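Local coordinates for ATP phosphoribosyltransferase regulatory subunit (Bacillus halodurans, PDB 3OD1), which is probably required, as partner of HisG, for the first step of histidine biosynthesis and may let histidine regulate ATP phosphoribosyltransferase activity by feedback, at residues G15-L20 with R319-V324; P83-P88 with L106-N111. All coordinates share one frame; numbering follows the deposited sequence.

Contact 1 (G15-L20 with R319-V324)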
# COMPACT_ATOMS: atom_id res chain seq x y z
N GLY B 15 -16.51 6.07 6.95
CA GLY B 15 -15.57 5.04 7.35
C GLY B 15 -14.17 5.15 6.76
O GLY B 15 -13.32 4.30 7.04
N MSE B 16 -13.93 6.18 5.93
CA MSE B 16 -12.61 6.41 5.34
C MSE B 16 -11.81 7.36 6.24
O MSE B 16 -12.40 8.19 6.94
CB MSE B 16 -12.71 7.04 3.94
CG MSE B 16 -13.37 6.18 2.89
SE MSE B 16 -12.42 4.50 2.51
CE MSE B 16 -13.69 3.34 3.40
N ARG B 17 -10.48 7.24 6.19
CA ARG B 17 -9.60 8.03 7.05
C ARG B 17 -8.33 8.41 6.33
O ARG B 17 -7.76 7.60 5.59
CB ARG B 17 -9.20 7.23 8.30
CG ARG B 17 -10.36 6.75 9.19
CD ARG B 17 -9.86 5.75 10.25
NE ARG B 17 -9.24 4.57 9.62
CZ ARG B 17 -8.51 3.65 10.26
NH1 ARG B 17 -8.00 2.63 9.57
NH2 ARG B 17 -8.29 3.74 11.56
N ASP B 18 -7.86 9.63 6.56
CA ASP B 18 -6.55 10.05 6.05
C ASP B 18 -5.48 9.55 7.00
O ASP B 18 -5.77 9.25 8.15
CB ASP B 18 -6.48 11.57 5.94
CG ASP B 18 -7.25 12.11 4.75
OD1 ASP B 18 -7.27 11.44 3.70
OD2 ASP B 18 -7.83 13.21 4.87
N THR B 19 -4.24 9.46 6.51
CA THR B 19 -3.09 9.14 7.37
C THR B 19 -2.09 10.29 7.33
O THR B 19 -1.38 10.47 6.35
CB THR B 19 -2.38 7.83 6.94
OG1 THR B 19 -3.33 6.76 6.83
CG2 THR B 19 -1.29 7.44 7.94
N LEU B 20 -2.05 11.06 8.41
CA LEU B 20 -1.15 12.20 8.50
C LEU B 20 0.31 11.77 8.66
O LEU B 20 0.59 10.62 9.02
CB LEU B 20 -1.60 13.11 9.65
CG LEU B 20 -3.06 13.55 9.51
CD1 LEU B 20 -3.49 14.41 10.70
CD2 LEU B 20 -3.29 14.29 8.20
N ARG B 319 -3.59 -6.60 12.90
CA ARG B 319 -4.24 -5.30 12.67
C ARG B 319 -3.29 -4.18 13.02
O ARG B 319 -3.03 -3.94 14.19
CB ARG B 319 -5.50 -5.16 13.54
CG ARG B 319 -6.74 -5.80 12.96
CD ARG B 319 -7.29 -4.97 11.82
NE ARG B 319 -7.55 -3.57 12.20
CZ ARG B 319 -8.73 -3.10 12.59
NH1 ARG B 319 -8.86 -1.81 12.90
NH2 ARG B 319 -9.79 -3.89 12.67
N ILE B 320 -2.76 -3.50 12.00
CA ILE B 320 -1.68 -2.55 12.18
C ILE B 320 -2.10 -1.35 13.03
O ILE B 320 -1.37 -0.90 13.91
CB ILE B 320 -1.14 -2.04 10.82
CG1 ILE B 320 -0.58 -3.21 10.01
CG2 ILE B 320 -0.08 -0.98 11.02
CD1 ILE B 320 0.57 -3.89 10.66
N ASP B 321 -3.29 -0.82 12.77
CA ASP B 321 -3.73 0.35 13.51
C ASP B 321 -3.90 0.03 14.99
O ASP B 321 -3.56 0.85 15.84
CB ASP B 321 -4.98 0.99 12.88
CG ASP B 321 -6.08 -0.03 12.55
OD1 ASP B 321 -7.19 0.42 12.18
OD2 ASP B 321 -5.85 -1.26 12.66
N LEU B 322 -4.38 -1.17 15.30
CA LEU B 322 -4.52 -1.58 16.69
C LEU B 322 -3.15 -1.76 17.32
O LEU B 322 -2.95 -1.47 18.50
CB LEU B 322 -5.32 -2.88 16.78
CG LEU B 322 -6.80 -2.81 16.37
CD1 LEU B 322 -7.51 -4.17 16.44
CD2 LEU B 322 -7.55 -1.78 17.21
N LEU B 323 -2.19 -2.25 16.54
CA LEU B 323 -0.84 -2.45 17.06
C LEU B 323 -0.16 -1.11 17.36
O LEU B 323 0.47 -0.94 18.40
CB LEU B 323 -0.00 -3.29 16.09
CG LEU B 323 1.47 -3.50 16.46
CD1 LEU B 323 1.60 -4.09 17.87
CD2 LEU B 323 2.18 -4.38 15.41
N VAL B 324 -0.30 -0.15 16.45
CA VAL B 324 0.27 1.18 16.67
C VAL B 324 -0.29 1.81 17.96
O VAL B 324 0.47 2.31 18.79
CB VAL B 324 0.05 2.12 15.46
CG1 VAL B 324 0.58 3.53 15.76
CG2 VAL B 324 0.72 1.56 14.20

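Contact 2 (P83-P88 with L106-N111)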
# COMPACT_ATOMS: atom_id res chain seq x y z
N PRO B 83 -11.86 -8.32 1.40
CA PRO B 83 -12.12 -8.39 2.84
C PRO B 83 -10.92 -8.90 3.63
O PRO B 83 -10.80 -8.62 4.82
CB PRO B 83 -13.30 -9.37 2.92
CG PRO B 83 -13.20 -10.19 1.68
CD PRO B 83 -12.69 -9.25 0.63
N ASP B 84 -10.04 -9.66 2.97
CA ASP B 84 -8.90 -10.28 3.65
C ASP B 84 -7.84 -10.66 2.61
O ASP B 84 -8.09 -10.57 1.41
CB ASP B 84 -9.35 -11.53 4.41
CG ASP B 84 -9.85 -12.64 3.47
OD1 ASP B 84 -10.95 -12.51 2.91
OD2 ASP B 84 -9.13 -13.64 3.27
N MSE B 85 -6.67 -11.11 3.07
CA MSE B 85 -5.63 -11.55 2.14
C MSE B 85 -5.52 -13.08 2.00
O MSE B 85 -4.87 -13.58 1.08
CB MSE B 85 -4.27 -10.94 2.50
CG MSE B 85 -4.12 -9.46 2.04
SE MSE B 85 -4.37 -9.26 0.11
CE MSE B 85 -2.82 -10.26 -0.53
N THR B 86 -6.17 -13.81 2.91
CA THR B 86 -6.07 -15.26 2.89
C THR B 86 -6.78 -15.87 1.67
O THR B 86 -6.21 -16.71 0.97
CB THR B 86 -6.60 -15.90 4.18
OG1 THR B 86 -5.89 -15.36 5.31
CG2 THR B 86 -6.40 -17.42 4.14
N ALA B 87 -8.02 -15.46 1.43
CA ALA B 87 -8.74 -16.00 0.27
C ALA B 87 -8.10 -15.57 -1.07
O ALA B 87 -7.95 -16.38 -2.00
CB ALA B 87 -10.23 -15.65 0.34
N PRO B 88 -7.69 -14.29 -1.18
CA PRO B 88 -6.94 -13.92 -2.39
C PRO B 88 -5.65 -14.73 -2.53
O PRO B 88 -5.32 -15.13 -3.63
CB PRO B 88 -6.67 -12.42 -2.21
CG PRO B 88 -7.87 -11.95 -1.40
CD PRO B 88 -8.13 -13.09 -0.43
N LEU B 106 4.02 -17.35 2.17
CA LEU B 106 3.71 -16.09 1.52
C LEU B 106 3.31 -15.08 2.58
O LEU B 106 2.85 -15.46 3.67
CB LEU B 106 2.60 -16.29 0.49
CG LEU B 106 2.96 -17.21 -0.68
CD1 LEU B 106 1.72 -17.62 -1.45
CD2 LEU B 106 3.93 -16.55 -1.64
N ALA B 107 3.48 -13.80 2.26
CA ALA B 107 3.25 -12.73 3.23
C ALA B 107 2.62 -11.54 2.53
O ALA B 107 2.64 -11.44 1.30
CB ALA B 107 4.58 -12.28 3.90
N TYR B 108 2.04 -10.63 3.31
CA TYR B 108 1.41 -9.46 2.73
C TYR B 108 1.41 -8.30 3.71
O TYR B 108 1.55 -8.51 4.91
CB TYR B 108 -0.04 -9.77 2.33
CG TYR B 108 -0.87 -10.23 3.51
CD1 TYR B 108 -0.92 -11.57 3.87
CD2 TYR B 108 -1.58 -9.31 4.29
CE1 TYR B 108 -1.68 -12.00 4.97
CE2 TYR B 108 -2.33 -9.72 5.39
CZ TYR B 108 -2.39 -11.07 5.72
OH TYR B 108 -3.13 -11.48 6.82
N GLN B 109 1.28 -7.09 3.19
CA GLN B 109 0.99 -5.93 3.99
C GLN B 109 0.02 -5.12 3.12
O GLN B 109 0.41 -4.56 2.10
CB GLN B 109 2.26 -5.13 4.29
CG GLN B 109 2.04 -3.89 5.11
CD GLN B 109 3.33 -3.09 5.33
OE1 GLN B 109 4.43 -3.65 5.31
NE2 GLN B 109 3.18 -1.79 5.58
N SER B 110 -1.25 -5.12 3.51
CA SER B 110 -2.29 -4.64 2.61
C SER B 110 -3.46 -4.02 3.34
O SER B 110 -3.81 -4.44 4.45
CB SER B 110 -2.83 -5.80 1.77
OG SER B 110 -1.80 -6.48 1.07
N ASN B 111 -4.10 -3.06 2.69
CA ASN B 111 -5.38 -2.57 3.17
C ASN B 111 -6.48 -3.57 2.83
O ASN B 111 -6.57 -4.05 1.69
CB ASN B 111 -5.72 -1.23 2.55
CG ASN B 111 -4.81 -0.12 3.03
OD1 ASN B 111 -4.10 -0.26 4.03
ND2 ASN B 111 -4.82 0.99 2.32

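Contact 1 (G15-L20 with R319-V324)
Arg17 and Asp321 meet through a single long salt bridge, 3.5 Å from Arg17 NH1 to Asp321 OD1. Arg17 NH2 lies nearly as close to the same oxygen, and Asp321 OD1 lies at the guanidinium edge, near its plane. The guanidinium and carboxylate planes are turned 66° from each other, and the side chains cross at about a right angle. A stronger polar partner of Arg17 NH1 is the backbone O of Glu125, to which it donates a hydrogen bond. Along the other segment, Arg319 stands at the N-cap position of helix 320-327 and curls forward, into the first turn, to grip Asp321 side-on. Its NE donates to Asp321 OD2 at 2.9 Å, in the guanidinium plane and on the syn side of that oxygen, while Arg319 NH1 reaches Asp321 OD1, also at 2.9 Å. Asp321 places CG between its backbone N and carbonyl carbon (chi1 48°), which turns the carboxylate back toward the start of the helix. There OD2 also accepts a weak bond from Leu322 N, 3.0 Å away. Leu322 then lays CD1 over the centre of one face of the Arg319 guanidinium, 4.2 Å above its plane, and Phe126 adds a cation-pi contact to the same arginine. The helix is under way by Leu323, whose N bonds to Arg319 O. Two arginines thus share one buried carboxylate, which probably stabilises its negative charge. The network sits where strand 313-319 passes into helix 320-327, a strand-helix unit consistent with motif 3 of the class II aminoacyl-tRNA synthetase fold.

Contact 2 (P83-P88 with L106-N111)
The Tyr108 ring carries the aliphatic part of Met85, a selenomethionine, on one face: CB of Met85 stands 3.4 Å from the centroid of the Tyr108 ring and only 3° off its normal. That is a CH-pi contact almost exactly over the centre, and the selenium adds an oblique Met-aromatic contact. The site joins the turn just before helix 86-94 to strand 104-113, which pairs antiparallel with strand 125-134 in an arrangement consistent with motif 2 of the class II synthetase fold. Met85 sets CG anti to its carbonyl carbon (chi1 -78°), which lays CB and CG along the ring, and the two side chains slide past each other in opposite directions. Further along Met85, CG lies 3.4 Å from Tyr108 CD2. The chain bends twice, bringing SE to 4.1 Å from Ser110 CB, while the terminal CE returns to 4.0 Å from Tyr108 CB. Met85 therefore bridges two residues whose side chains leave the same side of the strand. At the far end of the ring, Tyr108 OH is hydrogen-bonded to Gln128 NE2. An alanine here would remove the ring and is likely to leave Met85 CB without its aromatic face and Gln128 without its phenolic partner. The loop before the helix is held by a nearly straight capping bond, 2.8 Å from Ala87 N to Asp84 OD2, with an angle of 173° at the hydrogen.

How the contacts relate
From the N terminus, the chain first passes through 15-20, the loop leading into helix 21-40; the partner of that loop, 319-324, follows 298 residues later and closes contact 1. Contact 2 is local by comparison: 83-88 meets 106-111 with 17 residues between them, and this short loop is nested wholly inside the long one closed by contact 1. The sheet order explains how the two sites relate. Strand 125-134 lies between strand 104-113, used by contact 2, and strand 313-319, which leads into the helix of contact 1. The centres are 16 Å apart, and the nearest atoms, about 6 Å apart, do not touch. Contact 1 ties the N-terminal loop to helix 320-327; contact 2 ties the turn leading into helix 86-94 to strand 104-113 of that sheet.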